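Local coordinates for protein Ulp1-like SUMO protease (Chaetomium thermophilum, PDB 6DG4) that probably cleaves SUMO from its conjugates as a cysteine protease of the C48 family, the chain here being its catalytic domain, at residues P87-F92 / T127-I132. Sequence-based numbering, arbitrary orientation.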
loop_
_atom_site.group_PDB
_atom_site.type_symbol
_atom_site.label_atom_id
_atom_site.label_comp_id
_atom_site.label_asym_id
_atom_site.label_seq_id
_atom_site.Cartn_x
_atom_site.Cartn_y
_atom_site.Cartn_z
ATOM N N PRO A 87 6.688 10.493 -10.287
ATOM C CA PRO A 87 5.536 9.606 -10.132
ATOM C C PRO A 87 4.275 10.353 -9.742
ATOM O O PRO A 87 4.313 11.395 -9.083
ATOM C CB PRO A 87 5.964 8.673 -8.991
ATOM C CG PRO A 87 6.938 9.476 -8.215
ATOM C CD PRO A 87 7.708 10.238 -9.255
ATOM N N LYS A 88 3.142 9.769 -10.127
ATOM C CA LYS A 88 1.858 10.191 -9.582
ATOM C C LYS A 88 1.481 9.418 -8.327
ATOM O O LYS A 88 0.750 9.945 -7.479
ATOM C CB LYS A 88 0.765 10.063 -10.641
ATOM C CG LYS A 88 0.827 11.170 -11.692
ATOM C CD LYS A 88 0.519 12.537 -11.081
ATOM C CE LYS A 88 0.560 13.652 -12.099
ATOM N NZ LYS A 88 0.217 14.958 -11.461
ATOM N N CYS A 89 1.976 8.193 -8.176
ATOM C CA CYS A 89 1.803 7.417 -6.957
ATOM C C CYS A 89 3.153 6.819 -6.609
ATOM O O CYS A 89 3.818 6.245 -7.476
ATOM C CB CYS A 89 0.778 6.300 -7.147
ATOM S SG CYS A 89 0.371 5.380 -5.632
ATOM N N THR A 90 3.575 6.973 -5.362
ATOM C CA THR A 90 4.843 6.394 -4.956
ATOM C C THR A 90 4.689 5.728 -3.598
ATOM O O THR A 90 3.780 6.029 -2.825
ATOM C CB THR A 90 5.979 7.422 -4.988
ATOM O OG1 THR A 90 7.218 6.736 -4.780
ATOM C CG2 THR A 90 5.794 8.483 -3.925
ATOM N N ALA A 91 5.589 4.789 -3.332
ATOM C CA ALA A 91 5.496 3.958 -2.149
ATOM C C ALA A 91 6.865 3.840 -1.509
ATOM O O ALA A 91 7.898 3.921 -2.181
ATOM C CB ALA A 91 5.001 2.553 -2.494
ATOM N N PHE A 92 6.853 3.611 -0.206
ATOM C CA PHE A 92 8.060 3.415 0.572
ATOM C C PHE A 92 8.165 1.972 1.041
ATOM O O PHE A 92 7.177 1.233 1.112
ATOM C CB PHE A 92 8.076 4.366 1.766
ATOM C CG PHE A 92 8.384 5.778 1.391
ATOM C CD1 PHE A 92 7.389 6.623 0.950
ATOM C CD2 PHE A 92 9.680 6.253 1.448
ATOM C CE1 PHE A 92 7.676 7.926 0.595
ATOM C CE2 PHE A 92 9.968 7.554 1.096
ATOM C CZ PHE A 92 8.960 8.387 0.667
ATOM N N THR A 127 -0.393 10.581 -4.700
ATOM C CA THR A 127 -0.524 9.661 -3.579
ATOM C C THR A 127 0.843 9.157 -3.160
ATOM O O THR A 127 1.592 8.637 -3.991
ATOM C CB THR A 127 -1.380 8.462 -3.991
ATOM O OG1 THR A 127 -2.606 8.938 -4.549
ATOM C CG2 THR A 127 -1.674 7.578 -2.803
ATOM N N ILE A 128 1.145 9.288 -1.870
ATOM C CA ILE A 128 2.340 8.718 -1.256
ATOM C C ILE A 128 1.875 7.672 -0.251
ATOM O O ILE A 128 1.153 7.996 0.701
ATOM C CB ILE A 128 3.195 9.796 -0.570
ATOM C CG1 ILE A 128 3.632 10.858 -1.586
ATOM C CG2 ILE A 128 4.399 9.157 0.115
ATOM C CD1 ILE A 128 4.344 12.047 -0.956
ATOM N N LEU A 129 2.289 6.424 -0.459
ATOM C CA LEU A 129 1.887 5.297 0.375
ATOM C C LEU A 129 3.036 4.919 1.305
ATOM O O LEU A 129 4.123 4.561 0.839
ATOM C CB LEU A 129 1.524 4.107 -0.515
ATOM C CG LEU A 129 0.387 4.328 -1.522
ATOM C CD1 LEU A 129 0.305 3.143 -2.483
ATOM C CD2 LEU A 129 -0.951 4.532 -0.816
ATOM N N ILE A 130 2.798 4.997 2.608
ATOM C CA ILE A 130 3.810 4.722 3.620
ATOM C C ILE A 130 3.299 3.602 4.515
ATOM O O ILE A 130 2.447 3.818 5.378
ATOM C CB ILE A 130 4.140 5.983 4.443
ATOM C CG1 ILE A 130 4.696 7.084 3.540
ATOM C CG2 ILE A 130 5.126 5.648 5.558
ATOM C CD1 ILE A 130 4.758 8.449 4.208
ATOM N N PRO A 131 3.781 2.373 4.320
ATOM C CA PRO A 131 3.388 1.278 5.216
ATOM C C PRO A 131 4.091 1.420 6.558
ATOM O O PRO A 131 5.301 1.649 6.618
ATOM C CB PRO A 131 3.850 0.014 4.478
ATOM C CG PRO A 131 4.410 0.454 3.173
ATOM C CD PRO A 131 4.717 1.919 3.279
ATOM N N ILE A 132 3.324 1.273 7.635
ATOM C CA ILE A 132 3.808 1.483 8.992
ATOM C C ILE A 132 3.586 0.204 9.780
ATOM O O ILE A 132 2.463 -0.307 9.834
ATOM C CB ILE A 132 3.067 2.649 9.672
ATOM C CG1 ILE A 132 3.409 3.970 8.978
ATOM C CG2 ILE A 132 3.404 2.702 11.158
ATOM C CD1 ILE A 132 2.646 5.174 9.505
#
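Phe92 CG stands anti to its own carbonyl carbon (chi1 -75°), and the ring lies on the side of the sheet that carries Ile128 and Ile130. There Ile128 CG2, anti to the backbone N, meets the ring in its plane, 3.5 Å from Phe92 CE1. Ile130, side by side with the ring and pointing the same way, brings CG1 to 3.8 Å from Phe92 CD1, and Phe96 of helix 96-103 adds a second ring inclined to that of Phe92. Two residues earlier, on the same face, Thr90 CG2 lies alongside Ile128 CG1, while Thr90 OG1 is hydrogen-bonded to Ala115 O. The backbones form a parallel ladder in which strand 89-91 is an outermost strand of the mixed sheet of this Ulp1-type catalytic domain, joined to strand 127-134 through a connection containing helices 96-103 and 109-114. Thr90 bonds to both neighbours of Ile128: its N donates to Thr127 O (2.9 Å), and its O accepts from Leu129 N (2.8 Å, 169° at the hydrogen). Longer bonds flank this pair, Thr127 N to Lys88 O at 3.1 Å and Phe92 N to Leu129 O at 3.1 Å. On the opposite face, Cys89 SG lies 3.9 Å from both Thr127 CB and Leu129 CD1, and Val76 of helix 62-80 packs on Cys89. Past the last bridge Pro131 CD comes within 3.3 Å of Phe92 O, a buried oxygen with no hydrogen-bond partner in the model.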